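Long-range contacts in minor structural protein 5 (Lactococcus phage Tuc2009, PDB 5E7T), which assembles with minor structural protein 4, probably in the phage baseplate, and may help bind host saccharides through a galactose-binding-like domain: residues Y231-D236 and V261-I266; V24-N29 and A201-F206; T257-Q262 and F280-P285; Y6-Y11 and G208-T213. All coordinates share one frame; numbering follows the deposited sequence.

Contact 1 of 4, residues Y231-D236 and V261-I266; sequences YRVYLD and VQVSQI
Arg232 packs across Ser264 and Ile266 where strand 231-235 runs antiparallel to strand 258-265, a central pair of the four-stranded sheet of a fold consistent with fibronectin type III. From the backbone outward, Arg232 CB sits 3.5 Å from Ser264 OG. The chain bends at chi3 (-67°), which sets NE 3.9 Å from Ile266 CD1. CZ follows at 3.7 Å from Ile266 CD1, and NH2 meets the same methyl, which lies over one guanidinium face toward its rim. Tyr234 OH is at the guanidinium edge. Glu271 makes a long, weak ion pair with Arg232 NE, and its carboxylate is hydrogen-bonded to both Tyr234 OH and Ser264 OG. Two hydrogen-bonded pairs, Arg232 with Ser264 and Tyr234 with Gln262, tie the backbones. On the other sheet face, where Trp126 of a minor structural protein 4 chain packs, Val233 divides its methyls: CG2 is 4.0 Å from Val263 CG2, and CG1 is 3.9 Å from Val261 CG2.

Contact 2 of 4, residues V24-N29 and A201-F206; sequences VYPNLN and ADWPKF
The Tyr25 and Trp203 rings lie in nearly parallel planes, 4° apart, yet are slid so far that they barely overlap: the tyrosine centroid and that of the indole six-membered ring are 5.5 Å apart. The closest atoms of the two rings are Tyr25 CE2 and Trp203 CE3, 3.6 Å apart. Pro26 CD lies over one face of the Tyr25 ring, offset toward the rim, while the edge of the indole receives the carbonyl of the same proline, Pro26 O being in the ring plane 3.3 Å from Trp203 CZ3. Leu28 crosses the far end of the indole at about a right angle, with CD2 3.9 Å from Trp203 CZ2. Tyr25 CG is anti to the backbone N (chi1 -158°), and the ring beyond it also reaches Pro204, with Tyr25 CE1 3.6 Å from Pro204 CG. Two separate loops meet here, one leading from strand 8-12 and the other from strand 171-184 into strand 206-210, where Lys205 and Phe206 form a classic beta bulge opposite Ala12. The prolines approach tip to tip, Pro26 CD 3.7 Å from Pro204 CG. No hydrogen bond joins segments 24-29 and 201-206. Within the second, Lys205 NZ donates to a lone pair of Ala201 O at 2.8 Å, in the carbonyl plane. Pro239 touches both aromatic side chains, and Tyr11 meets the Tyr25 ring edge-to-face.

Contact 3 of 4, residues T257-Q262 and F280-P285; sequences TSYNVQ and FKTTLP
Tyr259 lays its CB, not its ring, over the Phe280 face: the carbon is 3.8 Å from the Phe280 ring centroid, a CH-pi contact shifted toward the rim. The two ring planes are 23° apart but slid, with centroids 5.6 Å from each other and little overlap. Phe280 CG stands between the backbone N and the carbonyl carbon (chi1 73°); the ring beyond it reaches strand 258-265, with CE1 4.1 Å from Val261 CG1. Thr282 crosses the Tyr259 ring obliquely with CG2. Tyr259 and Phe280 form an antiparallel hydrogen-bonded pair. Past the end of strand 278-281 the pairing continues through a side chain: Thr257 N donates to Thr282 OG1 at 2.9 Å, and Thr282 N returns a bond to Thr257 O. Tyr259 OH accepts from Lys254 N, which fits the tyrosine corner of fibronectin type III-like folds. Since Thr282 OG1 also bonds Lys254 O, this hydroxyl both accepts and donates, tying the loop at Lys254 and Thr257 to the chain that follows strand 278-281.

Contact 4 of 4, residues Y6-Y11 and G208-T213; sequences YLHTAY and GTYVDT
His8 overlaps the Tyr210 ring, its CB over the tyrosine face 3.9 Å from the ring centroid. The imidazole follows obliquely, 34° from the tyrosine plane, with ring centroids 4.5 Å apart. Tyr210 CG sits between its backbone N and carbonyl carbon (chi1 87°), on the His8 side of the sheet. Beyond it, Tyr210 OH lies over one imidazole face, offset toward the rim, and bonds Ser218 N. Thr213 adds its OG1 near His8 CE1 and sets its CB at the Tyr210 ring edge. On the opposite sheet face Thr9 and Thr209 lie side by side, their CG2 methyls 3.9 Å apart. Nearby, Leu7 CD1 rests 3.8 Å from Val211 CG1. Backbone bonds run both ways in two pairs, His8 with Tyr210 and Ala10 with Gly208; Gly208 N reaches Ala10 O at 2.7 Å. In this antiparallel pairing strand 8-12 is the outermost strand, within this chain, of a three-stranded sheet, consistent with one layer of a fibronectin type III-like sandwich.

Overall arrangement
Contacts 1 and 3 share strand 258-265, which is flanked by 231-235 on one side and 278-281 on the other, so both belong to one sheet; Asp236 N probably bonds Asn260 O between them. Contact 1 is buried and lines up regular strand bonds, whereas contact 3, toward the sheet edge, is partly exposed and brings in a threonine hydroxyl. Contact 4 pairs strands of a different sheet and is also partly exposed. Contact 2, buried but made by loops, relies on aromatic and proline packing. It lies against both sheets: Arg232 NH1 meets Trp203 CB at 3.6 Å, and Tyr11 CB meets Pro204 CB at 3.7 Å.

Contact 1 of 4, residues Y231-D236 and V261-I266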
loop_
_atom_site.group_PDB
_atom_site.type_symbol
_atom_site.label_atom_id
_atom_site.label_comp_id
_atom_site.label_asym_id
_atom_site.label_seq_id
_atom_site.Cartn_x
_atom_site.Cartn_y
_atom_site.Cartn_z
ATOM N N TYR B 231 -5.228 -41.016 38.019
ATOM C CA TYR B 231 -6.039 -39.797 37.820
ATOM C C TYR B 231 -5.703 -38.658 38.784
ATOM O O TYR B 231 -5.262 -38.912 39.895
ATOM C CB TYR B 231 -7.561 -40.096 37.852
ATOM C CG TYR B 231 -7.989 -41.222 36.936
ATOM C CD1 TYR B 231 -8.252 -40.990 35.589
ATOM C CD2 TYR B 231 -8.068 -42.529 37.402
ATOM C CE1 TYR B 231 -8.603 -42.033 34.733
ATOM C CE2 TYR B 231 -8.393 -43.581 36.551
ATOM C CZ TYR B 231 -8.657 -43.331 35.214
ATOM O OH TYR B 231 -8.984 -44.379 34.383
ATOM N N ARG B 232 -5.917 -37.396 38.350
ATOM C CA ARG B 232 -5.665 -36.200 39.160
ATOM C C ARG B 232 -6.932 -35.401 39.223
ATOM O O ARG B 232 -7.496 -35.078 38.179
ATOM C CB ARG B 232 -4.509 -35.349 38.612
ATOM C CG ARG B 232 -3.720 -34.748 39.747
ATOM C CD ARG B 232 -2.733 -33.656 39.385
ATOM N NE ARG B 232 -1.573 -34.047 38.563
ATOM C CZ ARG B 232 -0.659 -34.965 38.867
ATOM N NH1 ARG B 232 -0.811 -35.742 39.933
ATOM N NH2 ARG B 232 0.380 -35.156 38.074
ATOM N N VAL B 233 -7.407 -35.123 40.449
ATOM C CA VAL B 233 -8.657 -34.419 40.716
ATOM C C VAL B 233 -8.383 -32.985 41.088
ATOM O O VAL B 233 -7.643 -32.725 42.028
ATOM C CB VAL B 233 -9.513 -35.180 41.746
ATOM C CG1 VAL B 233 -10.746 -34.378 42.158
ATOM C CG2 VAL B 233 -9.911 -36.554 41.200
ATOM N N TYR B 234 -8.943 -32.061 40.293
ATOM C CA TYR B 234 -8.828 -30.597 40.387
ATOM C C TYR B 234 -10.143 -30.014 40.891
ATOM O O TYR B 234 -11.172 -30.120 40.215
ATOM C CB TYR B 234 -8.533 -30.001 38.987
ATOM C CG TYR B 234 -7.149 -30.305 38.456
ATOM C CD1 TYR B 234 -6.871 -31.512 37.819
ATOM C CD2 TYR B 234 -6.119 -29.381 38.577
ATOM C CE1 TYR B 234 -5.594 -31.796 37.328
ATOM C CE2 TYR B 234 -4.844 -29.651 38.086
ATOM C CZ TYR B 234 -4.579 -30.864 37.473
ATOM O OH TYR B 234 -3.299 -31.125 37.025
ATOM N N LEU B 235 -10.112 -29.410 42.078
ATOM C CA LEU B 235 -11.288 -28.760 42.634
ATOM C C LEU B 235 -10.997 -27.291 42.493
ATOM O O LEU B 235 -9.988 -26.820 43.015
ATOM C CB LEU B 235 -11.516 -29.154 44.098
ATOM C CG LEU B 235 -12.687 -28.479 44.814
ATOM C CD1 LEU B 235 -14.023 -29.164 44.513
ATOM C CD2 LEU B 235 -12.421 -28.417 46.293
ATOM N N ASP B 236 -11.826 -26.594 41.689
ATOM C CA ASP B 236 -11.750 -25.167 41.384
ATOM C C ASP B 236 -10.408 -24.755 40.807
ATOM O O ASP B 236 -9.854 -23.738 41.205
ATOM C CB ASP B 236 -12.133 -24.334 42.621
ATOM C CG ASP B 236 -13.608 -24.418 42.964
ATOM O OD1 ASP B 236 -14.443 -24.371 42.016
ATOM O OD2 ASP B 236 -13.940 -24.456 44.193
ATOM N N VAL B 261 -15.371 -29.256 39.628
ATOM C CA VAL B 261 -14.410 -30.344 39.624
ATOM C C VAL B 261 -14.218 -30.805 38.190
ATOM O O VAL B 261 -15.156 -30.827 37.385
ATOM C CB VAL B 261 -14.778 -31.496 40.630
ATOM C CG1 VAL B 261 -16.217 -31.951 40.470
ATOM C CG2 VAL B 261 -13.822 -32.690 40.556
ATOM N N GLN B 262 -12.971 -31.089 37.871
ATOM C CA GLN B 262 -12.519 -31.615 36.596
ATOM C C GLN B 262 -11.398 -32.603 36.942
ATOM O O GLN B 262 -10.743 -32.434 37.979
ATOM C CB GLN B 262 -12.103 -30.496 35.621
ATOM C CG GLN B 262 -11.180 -29.449 36.206
ATOM C CD GLN B 262 -10.879 -28.293 35.301
ATOM O OE1 GLN B 262 -11.353 -28.210 34.151
ATOM N NE2 GLN B 262 -10.032 -27.387 35.797
ATOM N N VAL B 263 -11.271 -33.694 36.151
ATOM C CA VAL B 263 -10.280 -34.759 36.372
ATOM C C VAL B 263 -9.410 -34.891 35.132
ATOM O O VAL B 263 -9.888 -34.669 34.021
ATOM C CB VAL B 263 -10.961 -36.121 36.707
ATOM C CG1 VAL B 263 -9.938 -37.216 37.025
ATOM C CG2 VAL B 263 -11.995 -35.984 37.829
ATOM N N SER B 264 -8.141 -35.266 35.323
ATOM C CA SER B 264 -7.216 -35.572 34.234
ATOM C C SER B 264 -6.677 -37.003 34.454
ATOM O O SER B 264 -6.852 -37.554 35.548
ATOM C CB SER B 264 -6.085 -34.560 34.195
ATOM O OG SER B 264 -5.148 -34.853 35.209
ATOM N N GLN B 265 -6.059 -37.611 33.426
ATOM C CA GLN B 265 -5.476 -38.949 33.527
ATOM C C GLN B 265 -3.965 -38.826 33.518
ATOM O O GLN B 265 -3.406 -38.056 32.726
ATOM C CB GLN B 265 -5.928 -39.849 32.367
ATOM C CG GLN B 265 -5.444 -41.293 32.481
ATOM C CD GLN B 265 -5.514 -42.094 31.204
ATOM O OE1 GLN B 265 -6.385 -41.891 30.359
ATOM N NE2 GLN B 265 -4.620 -43.069 31.069
ATOM N N ILE B 266 -3.311 -39.613 34.382
ATOM C CA ILE B 266 -1.855 -39.683 34.502
ATOM C C ILE B 266 -1.362 -41.016 33.945
ATOM O O ILE B 266 -1.993 -42.064 34.143
ATOM C CB ILE B 266 -1.412 -39.454 35.964
ATOM C CG1 ILE B 266 -2.058 -38.179 36.568
ATOM C CG2 ILE B 266 0.121 -39.478 36.132
ATOM C CD1 ILE B 266 -1.763 -36.847 35.906
#

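Contact 2 of 4, residues V24-N29 and A201-F206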
loop_
_atom_site.group_PDB
_atom_site.type_symbol
_atom_site.label_atom_id
_atom_site.label_comp_id
_atom_site.label_asym_id
_atom_site.label_seq_id
_atom_site.Cartn_x
_atom_site.Cartn_y
_atom_site.Cartn_z
ATOM N N VAL B 24 -1.427 -35.144 53.963
ATOM C CA VAL B 24 -2.070 -33.981 53.354
ATOM C C VAL B 24 -1.492 -33.658 51.963
ATOM O O VAL B 24 -0.277 -33.540 51.830
ATOM C CB VAL B 24 -2.051 -32.766 54.310
ATOM C CG1 VAL B 24 -0.644 -32.461 54.806
ATOM C CG2 VAL B 24 -2.663 -31.537 53.658
ATOM N N TYR B 25 -2.366 -33.534 50.928
ATOM C CA TYR B 25 -1.952 -33.243 49.545
ATOM C C TYR B 25 -1.285 -31.864 49.482
ATOM O O TYR B 25 -1.774 -30.925 50.133
ATOM C CB TYR B 25 -3.143 -33.315 48.563
ATOM C CG TYR B 25 -2.749 -33.545 47.121
ATOM C CD1 TYR B 25 -2.256 -34.774 46.702
ATOM C CD2 TYR B 25 -2.901 -32.546 46.167
ATOM C CE1 TYR B 25 -1.899 -34.998 45.376
ATOM C CE2 TYR B 25 -2.539 -32.758 44.831
ATOM C CZ TYR B 25 -2.045 -33.992 44.441
ATOM O OH TYR B 25 -1.682 -34.254 43.141
ATOM N N PRO B 26 -0.163 -31.714 48.736
ATOM C CA PRO B 26 0.533 -30.433 48.746
ATOM C C PRO B 26 -0.220 -29.292 48.097
ATOM O O PRO B 26 -0.940 -29.477 47.112
ATOM C CB PRO B 26 1.865 -30.742 48.054
ATOM C CG PRO B 26 1.647 -31.915 47.275
ATOM C CD PRO B 26 0.597 -32.719 47.969
ATOM N N ASN B 27 -0.069 -28.113 48.697
ATOM C CA ASN B 27 -0.605 -26.851 48.222
ATOM C C ASN B 27 0.486 -26.140 47.424
ATOM O O ASN B 27 1.672 -26.296 47.726
ATOM C CB ASN B 27 -0.999 -25.977 49.402
ATOM C CG ASN B 27 -2.284 -26.341 50.055
ATOM O OD1 ASN B 27 -3.290 -26.596 49.400
ATOM N ND2 ASN B 27 -2.299 -26.273 51.371
ATOM N N LEU B 28 0.082 -25.338 46.422
ATOM C CA LEU B 28 1.004 -24.556 45.590
ATOM C C LEU B 28 1.641 -23.399 46.378
ATOM O O LEU B 28 1.034 -22.849 47.296
ATOM C CB LEU B 28 0.295 -24.010 44.339
ATOM C CG LEU B 28 0.104 -24.965 43.178
ATOM C CD1 LEU B 28 -0.878 -24.399 42.185
ATOM C CD2 LEU B 28 1.435 -25.307 42.502
ATOM N N ASN B 29 2.861 -23.034 45.993
ATOM C CA ASN B 29 3.638 -21.983 46.605
ATOM C C ASN B 29 3.193 -20.679 46.045
ATOM O O ASN B 29 2.871 -20.567 44.847
ATOM C CB ASN B 29 5.121 -22.180 46.262
ATOM C CG ASN B 29 6.116 -21.602 47.238
ATOM O OD1 ASN B 29 5.872 -20.592 47.905
ATOM N ND2 ASN B 29 7.262 -22.252 47.361
ATOM N N ALA B 201 5.375 -33.603 36.871
ATOM C CA ALA B 201 6.381 -34.293 37.692
ATOM C C ALA B 201 6.388 -33.894 39.159
ATOM O O ALA B 201 6.677 -34.742 40.003
ATOM C CB ALA B 201 7.760 -34.067 37.110
ATOM N N ASP B 202 6.088 -32.609 39.467
ATOM C CA ASP B 202 6.114 -32.015 40.804
ATOM C C ASP B 202 5.059 -32.534 41.761
ATOM O O ASP B 202 5.170 -32.274 42.961
ATOM C CB ASP B 202 6.030 -30.478 40.719
ATOM C CG ASP B 202 7.184 -29.821 39.989
ATOM O OD1 ASP B 202 8.348 -30.206 40.248
ATOM O OD2 ASP B 202 6.925 -28.902 39.170
ATOM N N TRP B 203 4.039 -33.243 41.269
ATOM C CA TRP B 203 2.970 -33.723 42.148
ATOM C C TRP B 203 3.174 -35.157 42.649
ATOM O O TRP B 203 3.846 -35.930 41.957
ATOM C CB TRP B 203 1.614 -33.591 41.444
ATOM C CG TRP B 203 1.252 -32.179 41.108
ATOM C CD1 TRP B 203 1.421 -31.555 39.911
ATOM C CD2 TRP B 203 0.701 -31.193 42.005
ATOM N NE1 TRP B 203 0.985 -30.249 39.992
ATOM C CE2 TRP B 203 0.523 -30.006 41.260
ATOM C CE3 TRP B 203 0.328 -31.203 43.368
ATOM C CZ2 TRP B 203 0.016 -28.830 41.833
ATOM C CZ3 TRP B 203 -0.179 -30.039 43.930
ATOM C CH2 TRP B 203 -0.355 -28.878 43.157
ATOM N N PRO B 204 2.548 -35.558 43.802
ATOM C CA PRO B 204 2.656 -36.954 44.258
ATOM C C PRO B 204 2.232 -37.948 43.184
ATOM O O PRO B 204 1.259 -37.679 42.465
ATOM C CB PRO B 204 1.690 -37.006 45.440
ATOM C CG PRO B 204 1.639 -35.628 45.953
ATOM C CD PRO B 204 1.732 -34.761 44.751
ATOM N N LYS B 205 2.984 -39.074 43.069
ATOM C CA LYS B 205 2.782 -40.150 42.088
ATOM C C LYS B 205 1.957 -41.331 42.595
ATOM O O LYS B 205 1.301 -42.007 41.784
ATOM C CB LYS B 205 4.133 -40.652 41.540
ATOM C CG LYS B 205 4.648 -39.814 40.379
ATOM C CD LYS B 205 6.164 -39.885 40.207
ATOM C CE LYS B 205 6.705 -38.701 39.422
ATOM N NZ LYS B 205 6.911 -37.506 40.284
ATOM N N PHE B 206 2.001 -41.587 43.926
ATOM C CA PHE B 206 1.323 -42.711 44.591
ATOM C C PHE B 206 0.315 -42.287 45.664
ATOM O O PHE B 206 0.544 -41.312 46.377
ATOM C CB PHE B 206 2.351 -43.709 45.168
ATOM C CG PHE B 206 3.351 -44.207 44.148
ATOM C CD1 PHE B 206 4.498 -43.474 43.856
ATOM C CD2 PHE B 206 3.126 -45.385 43.447
ATOM C CE1 PHE B 206 5.394 -43.904 42.870
ATOM C CE2 PHE B 206 4.026 -45.818 42.465
ATOM C CZ PHE B 206 5.152 -45.074 42.182
#

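Contact 3 of 4, residues T257-Q262 and F280-P285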
loop_
_atom_site.group_PDB
_atom_site.type_symbol
_atom_site.label_atom_id
_atom_site.label_comp_id
_atom_site.label_asym_id
_atom_site.label_seq_id
_atom_site.Cartn_x
_atom_site.Cartn_y
_atom_site.Cartn_z
ATOM N N THR B 257 -22.007 -24.096 49.526
ATOM C CA THR B 257 -21.185 -23.415 48.530
ATOM C C THR B 257 -21.080 -24.216 47.236
ATOM O O THR B 257 -21.025 -25.448 47.277
ATOM C CB THR B 257 -19.818 -22.976 49.036
ATOM O OG1 THR B 257 -18.876 -23.908 48.581
ATOM C CG2 THR B 257 -19.724 -22.821 50.548
ATOM N N SER B 258 -21.036 -23.500 46.087
ATOM C CA SER B 258 -20.905 -24.077 44.752
ATOM C C SER B 258 -19.457 -24.461 44.551
ATOM O O SER B 258 -18.565 -23.737 44.998
ATOM C CB SER B 258 -21.281 -23.049 43.686
ATOM O OG SER B 258 -22.547 -22.445 43.896
ATOM N N TYR B 259 -19.216 -25.563 43.835
ATOM C CA TYR B 259 -17.868 -26.034 43.513
ATOM C C TYR B 259 -17.799 -26.510 42.062
ATOM O O TYR B 259 -18.843 -26.844 41.483
ATOM C CB TYR B 259 -17.481 -27.199 44.442
ATOM C CG TYR B 259 -17.136 -26.778 45.854
ATOM C CD1 TYR B 259 -15.866 -26.314 46.170
ATOM C CD2 TYR B 259 -18.066 -26.884 46.883
ATOM C CE1 TYR B 259 -15.535 -25.935 47.469
ATOM C CE2 TYR B 259 -17.744 -26.514 48.189
ATOM C CZ TYR B 259 -16.483 -26.011 48.473
ATOM O OH TYR B 259 -16.140 -25.582 49.740
ATOM N N ASN B 260 -16.572 -26.556 41.482
ATOM C CA ASN B 260 -16.325 -27.122 40.155
ATOM C C ASN B 260 -15.200 -28.123 40.273
ATOM O O ASN B 260 -14.177 -27.850 40.896
ATOM C CB ASN B 260 -15.895 -26.117 39.134
ATOM C CG ASN B 260 -16.839 -25.036 38.815
ATOM O OD1 ASN B 260 -17.842 -25.239 38.116
ATOM N ND2 ASN B 260 -16.379 -23.833 39.126
ATOM N N VAL B 261 -15.371 -29.256 39.628
ATOM C CA VAL B 261 -14.410 -30.344 39.624
ATOM C C VAL B 261 -14.218 -30.805 38.190
ATOM O O VAL B 261 -15.156 -30.827 37.385
ATOM C CB VAL B 261 -14.778 -31.496 40.630
ATOM C CG1 VAL B 261 -16.217 -31.951 40.470
ATOM C CG2 VAL B 261 -13.822 -32.690 40.556
ATOM N N GLN B 262 -12.971 -31.089 37.871
ATOM C CA GLN B 262 -12.519 -31.615 36.596
ATOM C C GLN B 262 -11.398 -32.603 36.942
ATOM O O GLN B 262 -10.743 -32.434 37.979
ATOM C CB GLN B 262 -12.103 -30.496 35.621
ATOM C CG GLN B 262 -11.180 -29.449 36.206
ATOM C CD GLN B 262 -10.879 -28.293 35.301
ATOM O OE1 GLN B 262 -11.353 -28.210 34.151
ATOM N NE2 GLN B 262 -10.032 -27.387 35.797
ATOM N N PHE B 280 -21.339 -28.708 41.290
ATOM C CA PHE B 280 -22.188 -29.180 42.358
ATOM C C PHE B 280 -22.200 -28.146 43.435
ATOM O O PHE B 280 -21.395 -27.219 43.384
ATOM C CB PHE B 280 -21.715 -30.534 42.878
ATOM C CG PHE B 280 -20.458 -30.536 43.709
ATOM C CD1 PHE B 280 -19.204 -30.559 43.102
ATOM C CD2 PHE B 280 -20.525 -30.593 45.097
ATOM C CE1 PHE B 280 -18.038 -30.605 43.869
ATOM C CE2 PHE B 280 -19.357 -30.624 45.867
ATOM C CZ PHE B 280 -18.121 -30.645 45.248
ATOM N N LYS B 281 -23.097 -28.308 44.416
ATOM C CA LYS B 281 -23.249 -27.413 45.559
ATOM C C LYS B 281 -23.472 -28.268 46.802
ATOM O O LYS B 281 -24.320 -29.170 46.800
ATOM C CB LYS B 281 -24.453 -26.481 45.325
ATOM C CG LYS B 281 -24.461 -25.178 46.114
ATOM C CD LYS B 281 -25.819 -24.483 45.951
ATOM C CE LYS B 281 -25.752 -22.975 45.837
ATOM N NZ LYS B 281 -25.349 -22.319 47.111
ATOM N N THR B 282 -22.696 -27.994 47.862
ATOM C CA THR B 282 -22.830 -28.688 49.147
ATOM C C THR B 282 -24.180 -28.301 49.740
ATOM O O THR B 282 -24.670 -27.193 49.493
ATOM C CB THR B 282 -21.682 -28.327 50.119
ATOM O OG1 THR B 282 -21.482 -26.915 50.146
ATOM C CG2 THR B 282 -20.391 -29.020 49.787
ATOM N N THR B 283 -24.788 -29.210 50.502
ATOM C CA THR B 283 -26.078 -28.942 51.124
ATOM C C THR B 283 -25.906 -28.005 52.319
ATOM O O THR B 283 -24.780 -27.790 52.770
ATOM C CB THR B 283 -26.805 -30.254 51.436
ATOM O OG1 THR B 283 -25.919 -31.123 52.139
ATOM C CG2 THR B 283 -27.313 -30.943 50.182
ATOM N N LEU B 284 -27.003 -27.398 52.790
ATOM C CA LEU B 284 -26.942 -26.519 53.957
ATOM C C LEU B 284 -27.349 -27.292 55.217
ATOM O O LEU B 284 -28.296 -28.080 55.145
ATOM C CB LEU B 284 -27.810 -25.273 53.769
ATOM C CG LEU B 284 -27.046 -24.044 53.311
ATOM C CD1 LEU B 284 -27.924 -23.134 52.477
ATOM C CD2 LEU B 284 -26.396 -23.307 54.495
ATOM N N PRO B 285 -26.663 -27.137 56.372
ATOM C CA PRO B 285 -27.080 -27.896 57.562
ATOM C C PRO B 285 -28.245 -27.241 58.343
ATOM O O PRO B 285 -28.515 -26.041 58.175
ATOM C CB PRO B 285 -25.777 -28.022 58.376
ATOM C CG PRO B 285 -24.773 -27.058 57.726
ATOM C CD PRO B 285 -25.512 -26.267 56.683
#

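Contact 4 of 4, residues Y6-Y11 and G208-T213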
loop_
_atom_site.group_PDB
_atom_site.type_symbol
_atom_site.label_atom_id
_atom_site.label_comp_id
_atom_site.label_asym_id
_atom_site.label_seq_id
_atom_site.Cartn_x
_atom_site.Cartn_y
_atom_site.Cartn_z
ATOM N N TYR B 6 -13.992 -44.708 58.879
ATOM C CA TYR B 6 -13.275 -43.561 58.303
ATOM C C TYR B 6 -12.254 -43.982 57.239
ATOM O O TYR B 6 -11.426 -44.862 57.507
ATOM C CB TYR B 6 -12.573 -42.743 59.411
ATOM C CG TYR B 6 -13.507 -42.239 60.489
ATOM C CD1 TYR B 6 -13.798 -43.018 61.606
ATOM C CD2 TYR B 6 -14.098 -40.983 60.394
ATOM C CE1 TYR B 6 -14.671 -42.567 62.594
ATOM C CE2 TYR B 6 -14.967 -40.518 61.380
ATOM C CZ TYR B 6 -15.253 -41.316 62.476
ATOM O OH TYR B 6 -16.100 -40.867 63.458
ATOM N N LEU B 7 -12.317 -43.356 56.035
ATOM C CA LEU B 7 -11.370 -43.623 54.953
ATOM C C LEU B 7 -10.179 -42.698 55.113
ATOM O O LEU B 7 -10.352 -41.474 55.128
ATOM C CB LEU B 7 -11.998 -43.458 53.565
ATOM C CG LEU B 7 -10.989 -43.361 52.407
ATOM C CD1 LEU B 7 -10.688 -44.722 51.804
ATOM C CD2 LEU B 7 -11.439 -42.350 51.361
ATOM N N HIS B 8 -8.975 -43.285 55.234
ATOM C CA HIS B 8 -7.736 -42.536 55.398
ATOM C C HIS B 8 -6.921 -42.551 54.132
ATOM O O HIS B 8 -6.580 -43.624 53.634
ATOM C CB HIS B 8 -6.931 -43.033 56.599
ATOM C CG HIS B 8 -7.686 -42.935 57.884
ATOM N ND1 HIS B 8 -8.197 -44.059 58.504
ATOM C CD2 HIS B 8 -8.067 -41.841 58.581
ATOM C CE1 HIS B 8 -8.840 -43.619 59.571
ATOM N NE2 HIS B 8 -8.777 -42.291 59.665
ATOM N N THR B 9 -6.632 -41.346 53.600
ATOM C CA THR B 9 -5.881 -41.139 52.366
ATOM C C THR B 9 -4.554 -40.414 52.621
ATOM O O THR B 9 -4.505 -39.476 53.420
ATOM C CB THR B 9 -6.759 -40.457 51.328
ATOM O OG1 THR B 9 -8.122 -40.873 51.498
ATOM C CG2 THR B 9 -6.309 -40.754 49.919
ATOM N N ALA B 10 -3.473 -40.902 51.978
ATOM C CA ALA B 10 -2.106 -40.376 52.080
ATOM C C ALA B 10 -1.383 -40.490 50.740
ATOM O O ALA B 10 -1.720 -41.347 49.934
ATOM C CB ALA B 10 -1.326 -41.096 53.168
ATOM N N TYR B 11 -0.401 -39.613 50.495
ATOM C CA TYR B 11 0.317 -39.531 49.224
ATOM C C TYR B 11 1.831 -39.731 49.386
ATOM O O TYR B 11 2.374 -39.467 50.463
ATOM C CB TYR B 11 -0.027 -38.190 48.536
ATOM C CG TYR B 11 -1.512 -38.027 48.266
ATOM C CD1 TYR B 11 -2.371 -37.532 49.244
ATOM C CD2 TYR B 11 -2.067 -38.409 47.046
ATOM C CE1 TYR B 11 -3.748 -37.457 49.031
ATOM C CE2 TYR B 11 -3.441 -38.315 46.813
ATOM C CZ TYR B 11 -4.279 -37.850 47.815
ATOM O OH TYR B 11 -5.634 -37.756 47.606
ATOM N N GLY B 208 -2.079 -43.798 48.989
ATOM C CA GLY B 208 -2.199 -44.813 50.021
ATOM C C GLY B 208 -3.520 -44.711 50.742
ATOM O O GLY B 208 -3.943 -43.611 51.101
ATOM N N THR B 209 -4.191 -45.858 50.934
ATOM C CA THR B 209 -5.480 -45.921 51.615
ATOM C C THR B 209 -5.611 -47.074 52.577
ATOM O O THR B 209 -5.032 -48.142 52.379
ATOM C CB THR B 209 -6.656 -45.911 50.639
ATOM O OG1 THR B 209 -6.297 -46.616 49.454
ATOM C CG2 THR B 209 -7.124 -44.513 50.310
ATOM N N TYR B 210 -6.379 -46.819 53.641
ATOM C CA TYR B 210 -6.781 -47.737 54.702
ATOM C C TYR B 210 -8.092 -47.213 55.307
ATOM O O TYR B 210 -8.399 -46.024 55.159
ATOM C CB TYR B 210 -5.653 -48.035 55.713
ATOM C CG TYR B 210 -5.513 -47.080 56.873
ATOM C CD1 TYR B 210 -6.246 -47.260 58.040
ATOM C CD2 TYR B 210 -4.559 -46.073 56.857
ATOM C CE1 TYR B 210 -6.081 -46.417 59.136
ATOM C CE2 TYR B 210 -4.391 -45.216 57.943
ATOM C CZ TYR B 210 -5.158 -45.389 59.082
ATOM O OH TYR B 210 -5.010 -44.553 60.166
ATOM N N VAL B 211 -8.891 -48.106 55.923
ATOM C CA VAL B 211 -10.231 -47.770 56.425
ATOM C C VAL B 211 -10.530 -48.195 57.873
ATOM O O VAL B 211 -9.681 -48.763 58.564
ATOM C CB VAL B 211 -11.321 -48.350 55.470
ATOM C CG1 VAL B 211 -11.485 -47.505 54.221
ATOM C CG2 VAL B 211 -11.038 -49.807 55.105
ATOM N N ASP B 212 -11.780 -47.868 58.303
ATOM C CA ASP B 212 -12.519 -48.214 59.528
ATOM C C ASP B 212 -11.916 -47.795 60.884
ATOM O O ASP B 212 -12.621 -47.922 61.904
ATOM C CB ASP B 212 -12.796 -49.744 59.577
ATOM C CG ASP B 212 -14.139 -50.207 59.032
ATOM O OD1 ASP B 212 -15.180 -49.709 59.514
ATOM O OD2 ASP B 212 -14.152 -51.152 58.211
ATOM N N THR B 213 -10.645 -47.334 60.931
ATOM C CA THR B 213 -10.039 -47.013 62.231
ATOM C C THR B 213 -10.640 -45.712 62.828
ATOM O O THR B 213 -11.727 -45.282 62.421
ATOM C CB THR B 213 -8.487 -47.039 62.195
ATOM O OG1 THR B 213 -7.978 -45.862 61.579
ATOM C CG2 THR B 213 -7.914 -48.307 61.553
#